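Local coordinates for HD domain-containing protein (PDB 2HEK) that is of unknown function but carries a zinc-binding HD domain, binds GDP away from the metal, and may have the dGTPase activity assigned to its family, at residues L210-Y214 with K318-G322; D169-V175 with M216-Y221; K195-E200 with Y326-S330; R184-T188 with S201-L206. One frame throughout, in Å; residues are numbered along the deposited sequence.

Interaction 1 of 4, residues L210-Y214 with K318-G322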
loop_
_atom_site.group_PDB
_atom_site.type_symbol
_atom_site.label_atom_id
_atom_site.label_comp_id
_atom_site.label_asym_id
_atom_site.label_seq_id
_atom_site.Cartn_x
_atom_site.Cartn_y
_atom_site.Cartn_z
ATOM N N LEU A 210 8.991 4.799 17.175
ATOM C CA LEU A 210 9.180 4.029 18.415
ATOM C C LEU A 210 8.141 2.916 18.600
ATOM O O LEU A 210 8.487 1.845 19.093
ATOM C CB LEU A 210 9.183 4.956 19.660
ATOM C CG LEU A 210 10.287 6.033 19.596
ATOM C CD1 LEU A 210 9.968 7.121 20.620
ATOM C CD2 LEU A 210 11.699 5.385 19.854
ATOM N N ILE A 211 6.885 3.174 18.209
ATOM C CA ILE A 211 5.828 2.146 18.259
ATOM C C ILE A 211 6.109 1.044 17.242
ATOM O O ILE A 211 5.960 -0.178 17.533
ATOM C CB ILE A 211 4.429 2.709 17.933
ATOM C CG1 ILE A 211 3.991 3.762 18.954
ATOM C CG2 ILE A 211 3.421 1.564 17.899
ATOM C CD1 ILE A 211 4.020 3.318 20.387
ATOM N N SER A 212 6.527 1.444 16.047
ATOM C CA SER A 212 6.876 0.436 15.031
ATOM C C SER A 212 8.013 -0.455 15.540
ATOM O O SER A 212 7.999 -1.690 15.366
ATOM C CB SER A 212 7.154 1.104 13.689
ATOM O OG SER A 212 8.528 1.516 13.584
ATOM N N ARG A 213 8.988 0.139 16.216
ATOM C CA ARG A 213 10.070 -0.660 16.809
ATOM C C ARG A 213 9.547 -1.608 17.901
ATOM O O ARG A 213 9.932 -2.795 17.968
ATOM C CB ARG A 213 11.147 0.290 17.357
ATOM C CG ARG A 213 12.349 -0.372 17.926
ATOM C CD ARG A 213 13.346 0.718 18.462
ATOM N NE ARG A 213 14.584 0.086 18.946
ATOM C CZ ARG A 213 14.819 -0.234 20.225
ATOM N NH1 ARG A 213 13.906 0.022 21.174
ATOM N NH2 ARG A 213 15.964 -0.805 20.564
ATOM N N TYR A 214 8.649 -1.114 18.754
ATOM C CA TYR A 214 8.015 -1.998 19.769
ATOM C C TYR A 214 7.368 -3.216 19.089
ATOM O O TYR A 214 7.534 -4.355 19.535
ATOM C CB TYR A 214 6.919 -1.240 20.551
ATOM C CG TYR A 214 5.992 -2.130 21.336
ATOM C CD1 TYR A 214 6.298 -2.517 22.656
ATOM C CD2 TYR A 214 4.772 -2.563 20.778
ATOM C CE1 TYR A 214 5.396 -3.340 23.409
ATOM C CE2 TYR A 214 3.891 -3.356 21.497
ATOM C CZ TYR A 214 4.193 -3.750 22.799
ATOM O OH TYR A 214 3.267 -4.553 23.474
ATOM N N LYS A 318 13.882 -5.151 27.448
ATOM C CA LYS A 318 14.227 -4.182 26.401
ATOM C C LYS A 318 13.478 -2.843 26.468
ATOM O O LYS A 318 12.238 -2.794 26.504
ATOM C CB LYS A 318 13.967 -4.803 25.038
ATOM C CG LYS A 318 14.403 -3.960 23.875
ATOM C CD LYS A 318 15.916 -4.050 23.717
ATOM C CE LYS A 318 16.430 -3.147 22.596
ATOM N NZ LYS A 318 17.793 -3.549 22.120
ATOM N N GLU A 319 14.240 -1.757 26.426
ATOM C CA GLU A 319 13.696 -0.412 26.538
ATOM C C GLU A 319 13.123 0.061 25.211
ATOM O O GLU A 319 13.809 0.090 24.212
ATOM C CB GLU A 319 14.786 0.576 26.983
ATOM C CG GLU A 319 15.011 0.678 28.504
ATOM C CD GLU A 319 15.831 1.909 28.871
ATOM O OE1 GLU A 319 16.983 2.034 28.381
ATOM O OE2 GLU A 319 15.318 2.759 29.638
ATOM N N VAL A 320 11.872 0.479 25.242
ATOM C CA VAL A 320 11.151 0.926 24.057
ATOM C C VAL A 320 11.504 2.394 23.773
ATOM O O VAL A 320 11.441 2.861 22.627
ATOM C CB VAL A 320 9.647 0.758 24.313
ATOM C CG1 VAL A 320 8.777 1.457 23.240
ATOM C CG2 VAL A 320 9.308 -0.743 24.456
ATOM N N TYR A 321 11.870 3.118 24.828
ATOM C CA TYR A 321 12.400 4.463 24.682
ATOM C C TYR A 321 13.521 4.619 25.711
ATOM O O TYR A 321 13.313 4.348 26.890
ATOM C CB TYR A 321 11.315 5.497 24.923
ATOM C CG TYR A 321 11.850 6.914 25.113
ATOM C CD1 TYR A 321 12.583 7.544 24.104
ATOM C CD2 TYR A 321 11.612 7.620 26.294
ATOM C CE1 TYR A 321 13.080 8.848 24.269
ATOM C CE2 TYR A 321 12.102 8.927 26.473
ATOM C CZ TYR A 321 12.831 9.534 25.456
ATOM O OH TYR A 321 13.320 10.828 25.611
ATOM N N GLY A 322 14.693 5.042 25.260
ATOM C CA GLY A 322 15.882 5.118 26.134
ATOM C C GLY A 322 16.128 6.417 26.897
ATOM O O GLY A 322 17.131 6.524 27.609
HETATM O O HOH W 1 10.822 1.421 20.651
#
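Arg213, on helix segment 210-214, donates from NH1 to the backbone O of Glu319 at 3.0 Å, with an N-H...O angle of 151°. The oxygen lies in the guanidinium plane at its edge, and the donor lies in the carbonyl plane. An extended chain makes this possible: with CG anti to the backbone N (chi1 -177°), the guanidinium is carried well clear of the helix. The Lys318 side chain crosses that of Arg213 at about a right angle. Lys318 CE sits 3.1 Å from Arg213 NH2, and Lys318 NZ is 3.6 Å from that same nitrogen, two like charges close enough that they would probably repel each other.

The tightly packed part centres on Val320, whose CG2 abuts the ring edge of Tyr214, 3.9 Å from CD1. Leu210 CD2 lies against Val320 O at 3.8 Å. One water joins the backbones here, donating to Leu210 O at 2.8 Å and to Val320 O, with a weak bond from Arg213 NH1. Leu346 and Ile349 pack on Val320 as well.

The other side is looser. Tyr321 CD1 comes no nearer than 4.4 Å to Leu210 CD1, and the Tyr321 hydroxyl bonds His337 instead. Glu319 leaves the backbone away from the helix and is exposed. The Tyr214 hydroxyl bonds Glu207 of the second subunit, so the helix also faces a subunit interface. The arrangement is that of a loop leaving an edge strand, 311-318 of a three-stranded antiparallel sheet, and lying across the long helix 203-221 in the region associated with the HD domain.

Interaction 2 of 4, residues D169-V175 with M216-Y221; sequences DAYFCGV and MYVQVY
The helix ends that bring Ala170 and Met216 together pass 11.3 Å apart, axis to axis, their N-to-C directions 41° apart. Gly174 is the first residue to leave helical angles, its positive phi (93°) turning the chain while Ala170 O accepts from both Gly174 N and Val175 N. In the partner helix a pi-type turn has Met216 O taking both Val220 N and Tyr221 N.

Met216 lies between these backbones. Bent at chi2 and chi3, it folds its thioether toward helix 160-173: SD rests 3.8 Å from Ala170 CB, and CE 3.5 Å from Asp169 CB. Helix 160-173 belongs to the zinc-binding HD domain and supplies the metal ligand Asp161; the Asp169 side chain is about 7 Å from that of another ligand, His54. At this end Tyr221 OH donates to Asp169 OD2 at 2.6 Å, although OD2 is placed less surely and also bonds a glycerol, probably from the crystallisation liquor. The acceptor lies near the ring plane, at its edge, with carboxylate and ring 82° apart. A phenylalanine in place of Tyr221 lacks the hydroxyl and would probably leave Asp169 without this donor, its carboxylate less restrained in rotation.

Val220 CG2 meets Val175 CG2 at 3.5 Å, and Val220 CG1 meets Cys173 SG at 4.1 Å. The Gln219 side chain runs antiparallel beside that of Val175, CG against its methyls, and Gln219 NE2 donates to a water bonding Gly174 O weakly.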
loop_
_atom_site.group_PDB
_atom_site.type_symbol
_atom_site.label_atom_id
_atom_site.label_comp_id
_atom_site.label_asym_id
_atom_site.label_seq_id
_atom_site.Cartn_x
_atom_site.Cartn_y
_atom_site.Cartn_z
ATOM N N ASP A 169 12.739 -5.923 7.781
ATOM C CA ASP A 169 12.292 -7.053 8.597
ATOM C C ASP A 169 10.769 -7.128 8.555
ATOM O O ASP A 169 10.231 -8.209 8.374
ATOM C CB ASP A 169 12.806 -6.953 10.044
ATOM C CG ASP A 169 14.343 -7.087 10.149
ATOM O OD1 ASP A 169 15.006 -7.422 9.152
ATOM O OD2 ASP A 169 14.894 -6.842 11.239
ATOM N N ALA A 170 10.085 -5.982 8.648
ATOM C CA ALA A 170 8.605 -5.958 8.639
ATOM C C ALA A 170 8.111 -6.409 7.272
ATOM O O ALA A 170 7.175 -7.162 7.177
ATOM C CB ALA A 170 8.089 -4.573 8.916
ATOM N N TYR A 171 8.750 -5.924 6.211
ATOM C CA TYR A 171 8.327 -6.191 4.837
ATOM C C TYR A 171 8.429 -7.683 4.534
ATOM O O TYR A 171 7.531 -8.262 3.931
ATOM C CB TYR A 171 9.230 -5.399 3.859
ATOM C CG TYR A 171 8.810 -5.493 2.409
ATOM C CD1 TYR A 171 7.852 -4.605 1.890
ATOM C CD2 TYR A 171 9.402 -6.453 1.538
ATOM C CE1 TYR A 171 7.441 -4.685 0.537
ATOM C CE2 TYR A 171 9.054 -6.505 0.175
ATOM C CZ TYR A 171 8.050 -5.602 -0.301
ATOM O OH TYR A 171 7.619 -5.649 -1.613
ATOM N N PHE A 172 9.521 -8.316 4.937
ATOM C CA PHE A 172 9.722 -9.735 4.605
ATOM C C PHE A 172 9.066 -10.668 5.614
ATOM O O PHE A 172 8.595 -11.731 5.236
ATOM C CB PHE A 172 11.217 -10.096 4.507
ATOM C CG PHE A 172 11.877 -9.595 3.245
ATOM C CD1 PHE A 172 12.283 -8.270 3.126
ATOM C CD2 PHE A 172 12.121 -10.456 2.186
ATOM C CE1 PHE A 172 12.883 -7.791 1.964
ATOM C CE2 PHE A 172 12.750 -9.964 0.989
ATOM C CZ PHE A 172 13.095 -8.615 0.898
ATOM N N CYS A 173 9.087 -10.335 6.901
ATOM C CA CYS A 173 8.380 -11.213 7.879
ATOM C C CYS A 173 6.885 -11.187 7.686
ATOM O O CYS A 173 6.236 -12.208 7.912
ATOM C CB CYS A 173 8.702 -10.881 9.339
ATOM S SG CYS A 173 10.421 -11.213 9.741
ATOM N N GLY A 174 6.362 -10.037 7.250
ATOM C CA GLY A 174 4.909 -9.817 7.073
ATOM C C GLY A 174 4.283 -9.206 8.328
ATOM O O GLY A 174 3.235 -9.642 8.749
ATOM N N VAL A 175 4.902 -8.173 8.910
ATOM C CA VAL A 175 4.402 -7.571 10.133
ATOM C C VAL A 175 3.639 -6.299 9.779
ATOM O O VAL A 175 4.211 -5.257 9.565
ATOM C CB VAL A 175 5.535 -7.355 11.182
ATOM C CG1 VAL A 175 4.982 -6.729 12.486
ATOM C CG2 VAL A 175 6.176 -8.686 11.500
ATOM N N MET A 216 8.052 -4.690 16.192
ATOM C CA MET A 216 9.038 -5.648 15.687
ATOM C C MET A 216 9.619 -6.504 16.811
ATOM O O MET A 216 9.836 -7.703 16.619
ATOM C CB MET A 216 10.146 -4.959 14.893
ATOM C CG MET A 216 9.643 -4.350 13.564
ATOM S SD MET A 216 8.781 -5.597 12.505
ATOM C CE MET A 216 10.058 -6.801 12.238
ATOM N N TYR A 217 9.881 -5.900 17.971
ATOM C CA TYR A 217 10.388 -6.663 19.128
ATOM C C TYR A 217 9.406 -7.686 19.650
ATOM O O TYR A 217 9.764 -8.859 19.828
ATOM C CB TYR A 217 10.883 -5.735 20.269
ATOM C CG TYR A 217 12.291 -5.347 20.000
ATOM C CD1 TYR A 217 12.579 -4.243 19.201
ATOM C CD2 TYR A 217 13.341 -6.155 20.424
ATOM C CE1 TYR A 217 13.883 -3.930 18.861
ATOM C CE2 TYR A 217 14.660 -5.848 20.105
ATOM C CZ TYR A 217 14.917 -4.728 19.326
ATOM O OH TYR A 217 16.219 -4.392 19.000
ATOM N N VAL A 218 8.157 -7.268 19.873
ATOM C CA VAL A 218 7.196 -8.215 20.443
ATOM C C VAL A 218 6.784 -9.296 19.447
ATOM O O VAL A 218 6.602 -10.466 19.829
ATOM C CB VAL A 218 5.964 -7.548 21.109
ATOM C CG1 VAL A 218 6.433 -6.732 22.302
ATOM C CG2 VAL A 218 5.141 -6.708 20.122
ATOM N N GLN A 219 6.668 -8.924 18.177
ATOM C CA GLN A 219 6.137 -9.882 17.196
ATOM C C GLN A 219 7.237 -10.818 16.677
ATOM O O GLN A 219 6.994 -12.023 16.477
ATOM C CB GLN A 219 5.387 -9.146 16.058
ATOM C CG GLN A 219 4.864 -10.013 14.887
ATOM C CD GLN A 219 3.495 -10.671 15.181
ATOM O OE1 GLN A 219 3.042 -10.704 16.331
ATOM N NE2 GLN A 219 2.841 -11.196 14.131
ATOM N N VAL A 220 8.438 -10.274 16.444
ATOM C CA VAL A 220 9.490 -11.042 15.743
ATOM C C VAL A 220 10.743 -11.333 16.596
ATOM O O VAL A 220 11.062 -12.506 16.852
ATOM C CB VAL A 220 9.937 -10.361 14.394
ATOM C CG1 VAL A 220 11.045 -11.188 13.747
ATOM C CG2 VAL A 220 8.744 -10.179 13.420
ATOM N N TYR A 221 11.452 -10.292 17.034
ATOM C CA TYR A 221 12.779 -10.510 17.643
ATOM C C TYR A 221 12.650 -11.288 18.971
ATOM O O TYR A 221 13.538 -12.072 19.343
ATOM C CB TYR A 221 13.568 -9.176 17.836
ATOM C CG TYR A 221 13.616 -8.254 16.592
ATOM C CD1 TYR A 221 13.503 -6.868 16.730
ATOM C CD2 TYR A 221 13.773 -8.783 15.284
ATOM C CE1 TYR A 221 13.551 -6.010 15.609
ATOM C CE2 TYR A 221 13.792 -7.928 14.155
ATOM C CZ TYR A 221 13.704 -6.548 14.338
ATOM O OH TYR A 221 13.720 -5.687 13.229
HETATM O O HOH W 2 3.334 -11.528 11.595
#

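Interaction 3 of 4, residues K195-E200 with Y326-S330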
loop_
_atom_site.group_PDB
_atom_site.type_symbol
_atom_site.label_atom_id
_atom_site.label_comp_id
_atom_site.label_asym_id
_atom_site.label_seq_id
_atom_site.Cartn_x
_atom_site.Cartn_y
_atom_site.Cartn_z
ATOM N N LYS A 195 24.197 17.435 17.330
ATOM C CA LYS A 195 23.441 16.184 17.472
ATOM C C LYS A 195 22.414 16.092 16.354
ATOM O O LYS A 195 21.953 17.131 15.846
ATOM C CB LYS A 195 22.693 16.125 18.804
ATOM C CG LYS A 195 23.546 16.145 20.053
ATOM C CD LYS A 195 22.664 16.414 21.274
ATOM C CE LYS A 195 23.359 17.334 22.293
ATOM N NZ LYS A 195 24.586 16.721 22.907
ATOM N N VAL A 196 22.051 14.861 15.977
ATOM C CA VAL A 196 20.860 14.622 15.148
ATOM C C VAL A 196 19.652 14.692 16.078
ATOM O O VAL A 196 19.558 13.942 17.049
ATOM C CB VAL A 196 20.903 13.240 14.424
ATOM C CG1 VAL A 196 19.605 13.017 13.579
ATOM C CG2 VAL A 196 22.136 13.134 13.520
ATOM N N VAL A 197 18.745 15.620 15.817
ATOM C CA VAL A 197 17.567 15.789 16.689
ATOM C C VAL A 197 16.312 15.759 15.819
ATOM O O VAL A 197 16.434 15.799 14.604
ATOM C CB VAL A 197 17.629 17.149 17.507
ATOM C CG1 VAL A 197 18.907 17.225 18.341
ATOM C CG2 VAL A 197 17.556 18.352 16.595
ATOM N N VAL A 198 15.118 15.750 16.421
ATOM C CA VAL A 198 13.886 15.803 15.632
ATOM C C VAL A 198 13.230 17.175 15.825
ATOM O O VAL A 198 13.062 17.608 16.951
ATOM C CB VAL A 198 12.869 14.693 16.067
ATOM C CG1 VAL A 198 11.629 14.634 15.119
ATOM C CG2 VAL A 198 13.553 13.316 16.133
ATOM N N ASP A 199 12.897 17.866 14.743
ATOM C CA ASP A 199 12.078 19.075 14.833
ATOM C C ASP A 199 10.705 18.748 15.438
ATOM O O ASP A 199 10.182 17.646 15.276
ATOM C CB ASP A 199 11.876 19.680 13.466
ATOM C CG ASP A 199 11.306 21.082 13.553
ATOM O OD1 ASP A 199 12.007 21.950 14.113
ATOM O OD2 ASP A 199 10.163 21.314 13.105
ATOM N N GLU A 200 10.098 19.691 16.139
ATOM C CA GLU A 200 8.825 19.409 16.765
ATOM C C GLU A 200 7.757 19.019 15.752
ATOM O O GLU A 200 6.845 18.306 16.097
ATOM C CB GLU A 200 8.350 20.586 17.615
ATOM C CG GLU A 200 7.449 20.129 18.754
ATOM C CD GLU A 200 7.022 21.253 19.671
ATOM O OE1 GLU A 200 7.462 22.414 19.473
ATOM O OE2 GLU A 200 6.235 20.963 20.594
ATOM N N TYR A 326 16.429 13.956 21.504
ATOM C CA TYR A 326 16.106 15.378 21.544
ATOM C C TYR A 326 15.172 15.848 20.449
ATOM O O TYR A 326 15.226 15.387 19.308
ATOM C CB TYR A 326 17.386 16.204 21.505
ATOM C CG TYR A 326 18.244 16.014 22.722
ATOM C CD1 TYR A 326 19.350 15.178 22.686
ATOM C CD2 TYR A 326 17.940 16.660 23.912
ATOM C CE1 TYR A 326 20.138 14.994 23.801
ATOM C CE2 TYR A 326 18.726 16.494 25.035
ATOM C CZ TYR A 326 19.816 15.660 24.973
ATOM O OH TYR A 326 20.601 15.488 26.091
ATOM N N VAL A 327 14.308 16.764 20.836
ATOM C CA VAL A 327 13.349 17.370 19.962
ATOM C C VAL A 327 13.603 18.870 20.033
ATOM O O VAL A 327 13.685 19.426 21.124
ATOM C CB VAL A 327 11.905 17.045 20.407
ATOM C CG1 VAL A 327 10.915 17.877 19.612
ATOM C CG2 VAL A 327 11.610 15.514 20.221
ATOM N N LEU A 328 13.737 19.511 18.876
ATOM C CA LEU A 328 13.931 20.957 18.821
ATOM C C LEU A 328 12.593 21.657 18.819
ATOM O O LEU A 328 11.830 21.557 17.859
ATOM C CB LEU A 328 14.759 21.363 17.596
ATOM C CG LEU A 328 15.099 22.851 17.425
ATOM C CD1 LEU A 328 16.097 23.339 18.477
ATOM C CD2 LEU A 328 15.642 23.077 16.058
ATOM N N SER A 329 12.320 22.355 19.917
ATOM C CA SER A 329 11.090 23.113 20.103
ATOM C C SER A 329 11.293 24.585 19.753
ATOM O O SER A 329 12.413 25.012 19.462
ATOM C CB SER A 329 10.643 23.008 21.557
ATOM O OG SER A 329 9.488 23.805 21.777
ATOM N N SER A 330 10.213 25.363 19.784
ATOM C CA SER A 330 10.334 26.818 19.651
ATOM C C SER A 330 11.082 27.425 20.858
ATOM O O SER A 330 11.748 28.455 20.731
ATOM C CB SER A 330 8.967 27.481 19.429
ATOM O OG SER A 330 7.986 26.970 20.319
HETATM O O HOH W 3 18.474 13.343 19.540
#
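Val198 and Val327 are paired in parallel, as are Asp199 and Leu328, and the backbone bonds set this register. Val198 N donates to Tyr326 O at 2.9 Å with a nearly straight N-H...O angle of 170°. Val198 O accepts Leu328 N at 2.8 Å, and also a CA-H...O contact from Val327 CA at 3.0 Å. The bond from Glu200 N to Leu328 O is weak. At the other end a water takes the place of a direct bond, donating to Val196 O and accepting from Tyr326 N.

Apolar contacts follow the strands. With CG1 anti to the carbonyl carbon (chi1 -57°), Val197 sets that methyl 3.7 Å from Tyr326 CB; Val197 CG2 approaches Leu328 CB at 4.2 Å. Lys195 crosses the Tyr326 side chain obliquely, its CD 3.8 Å from Tyr326 CD1. Val198 and Val327 turn their side chains to one face, where Phe158 packs on Val198 and Leu339 on Val327. Val327 CG1 packs 3.8 Å from the backbone CA of Glu200.

Among the polar side chains, Asp199 points to the face opposite Val198 and has its hydrogen-bonding partner in Ser201.

The pair forms the parallel centre of a four-stranded mixed sheet, with strands 189-192 and 332-335 added antiparallel at its borders.

Interaction 4 of 4, residues R184-T188 with S201-L206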
loop_
_atom_site.group_PDB
_atom_site.type_symbol
_atom_site.label_atom_id
_atom_site.label_comp_id
_atom_site.label_asym_id
_atom_site.label_seq_id
_atom_site.Cartn_x
_atom_site.Cartn_y
_atom_site.Cartn_z
ATOM N N ARG A 184 8.903 10.807 6.124
ATOM C CA ARG A 184 8.492 11.906 6.988
ATOM C C ARG A 184 9.455 12.123 8.150
ATOM O O ARG A 184 9.885 13.254 8.380
ATOM C CB ARG A 184 7.035 11.718 7.487
ATOM C CG ARG A 184 6.540 12.843 8.438
ATOM C CD ARG A 184 6.623 14.252 7.791
ATOM N NE ARG A 184 5.936 15.216 8.636
ATOM C CZ ARG A 184 5.810 16.515 8.372
ATOM N NH1 ARG A 184 6.297 17.023 7.241
ATOM N NH2 ARG A 184 5.160 17.296 9.234
ATOM N N LEU A 185 9.825 11.059 8.862
ATOM C CA LEU A 185 10.741 11.204 9.993
ATOM C C LEU A 185 12.052 11.806 9.513
ATOM O O LEU A 185 12.530 12.799 10.083
ATOM C CB LEU A 185 11.017 9.851 10.687
ATOM C CG LEU A 185 11.936 9.915 11.907
ATOM C CD1 LEU A 185 11.507 10.962 13.023
ATOM C CD2 LEU A 185 12.142 8.526 12.511
ATOM N N ILE A 186 12.625 11.227 8.465
ATOM C CA ILE A 186 13.875 11.771 7.887
ATOM C C ILE A 186 13.728 13.280 7.586
ATOM O O ILE A 186 14.612 14.060 7.932
ATOM C CB ILE A 186 14.294 10.996 6.631
ATOM C CG1 ILE A 186 14.813 9.606 7.046
ATOM C CG2 ILE A 186 15.354 11.768 5.787
ATOM C CD1 ILE A 186 15.029 8.636 5.915
ATOM N N SER A 187 12.613 13.699 6.995
ATOM C CA SER A 187 12.470 15.118 6.605
ATOM C C SER A 187 12.436 16.092 7.791
ATOM O O SER A 187 12.751 17.284 7.636
ATOM C CB SER A 187 11.240 15.341 5.702
ATOM O OG SER A 187 10.063 15.336 6.488
ATOM N N THR A 188 12.048 15.602 8.963
ATOM C CA THR A 188 11.966 16.440 10.160
ATOM C C THR A 188 13.220 16.398 11.037
ATOM O O THR A 188 13.225 16.989 12.123
ATOM C CB THR A 188 10.737 16.092 11.043
ATOM O OG1 THR A 188 10.869 14.757 11.582
ATOM C CG2 THR A 188 9.497 16.202 10.235
ATOM N N SER A 201 7.864 19.462 14.499
ATOM C CA SER A 201 6.916 19.054 13.455
ATOM C C SER A 201 7.004 17.543 13.155
ATOM O O SER A 201 6.169 16.987 12.428
ATOM C CB SER A 201 7.154 19.852 12.178
ATOM O OG SER A 201 8.457 19.600 11.653
ATOM N N GLY A 202 8.023 16.890 13.702
ATOM C CA GLY A 202 8.179 15.460 13.536
ATOM C C GLY A 202 7.890 14.644 14.774
ATOM O O GLY A 202 8.260 13.457 14.825
ATOM N N LEU A 203 7.242 15.248 15.778
ATOM C CA LEU A 203 6.942 14.514 17.024
ATOM C C LEU A 203 6.098 13.255 16.814
ATOM O O LEU A 203 6.385 12.206 17.414
ATOM C CB LEU A 203 6.270 15.399 18.052
ATOM C CG LEU A 203 6.378 14.905 19.505
ATOM C CD1 LEU A 203 7.790 14.432 19.899
ATOM C CD2 LEU A 203 5.932 16.029 20.466
ATOM N N ARG A 204 5.068 13.368 15.980
ATOM C CA ARG A 204 4.222 12.230 15.611
ATOM C C ARG A 204 5.000 11.158 14.853
ATOM O O ARG A 204 4.864 9.970 15.141
ATOM C CB ARG A 204 3.052 12.690 14.745
ATOM C CG ARG A 204 2.192 13.803 15.357
ATOM C CD ARG A 204 1.268 13.290 16.425
ATOM N NE ARG A 204 1.835 13.308 17.764
ATOM C CZ ARG A 204 1.824 14.379 18.553
ATOM N NH1 ARG A 204 1.296 15.520 18.112
ATOM N NH2 ARG A 204 2.347 14.319 19.777
ATOM N N ALA A 205 5.804 11.569 13.869
ATOM C CA ALA A 205 6.659 10.616 13.149
ATOM C C ALA A 205 7.604 9.895 14.103
ATOM O O ALA A 205 7.898 8.716 13.904
ATOM C CB ALA A 205 7.449 11.305 12.028
ATOM N N LEU A 206 8.113 10.587 15.122
ATOM C CA LEU A 206 8.994 9.916 16.118
ATOM C C LEU A 206 8.221 8.898 16.968
ATOM O O LEU A 206 8.683 7.785 17.190
ATOM C CB LEU A 206 9.672 10.952 17.043
ATOM C CG LEU A 206 10.512 10.413 18.213
ATOM C CD1 LEU A 206 11.709 9.565 17.745
ATOM C CD2 LEU A 206 10.953 11.557 19.171
#
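Arg184 leaves the backbone toward segment 201-206; its CG, next after CB, meets the Ala205 methyl, CB, at 4.0 Å. A bend at the next torsion (chi2 58°) brings NE and CZ near Ser201, where NH2 comes 3.4 Å from Ser201 O. Thr188 CG2 lies 4.0 Å above one face of the guanidinium, toward its rim. NH1 makes a salt bridge with Glu4 of the fourth subunit, and Phe12 of that subunit forms a cation-pi contact.

Thr188 is the first residue to leave helical angles, and its N and OG1 both bond Leu185 O from the same face of the carbonyl; OG1 to Leu185 O is 3.0 Å. That hydroxyl also lies 3.4 Å from Gly202 CA, and a side chain on Gly202 would collide with it. Putting an alanine at Thr188 removes OG1 and CG2, which would probably open a gap beside Gly202 and take a second donor from Leu185 O.

Leu185 lays its CB 4.1 Å from Ala205 CB and reaches Phe158 beyond. Helix 183-187 thus sits against the start of helix 203-221, with Met163 of helix 160-173 packed on Leu185 and the hairpin strands 189-192 and 195-199 joining the two segments.

In the fold
Helix 203-221 is the common element: its first turn serves interaction 4, its middle interaction 1 and its last turns interaction 2, while interaction 3 uses the strand just before it. Interactions 3 and 4 lie closest, centres 10 Å apart, and touch where Asp199 N probably bonds Thr188 O at 2.8 Å. Interactions 1 and 2, their centres 14 Å apart, meet through Lys318 and Tyr217. Interactions 2 and 3 are the most distant, centres 28 Å apart. Along the chain, interaction 4 closes before interaction 1 opens, whereas 2 crosses 1 and 3. One helix therefore ties the HD-domain helix 160-173 to the mixed sheet and to the loop following strand 311-318.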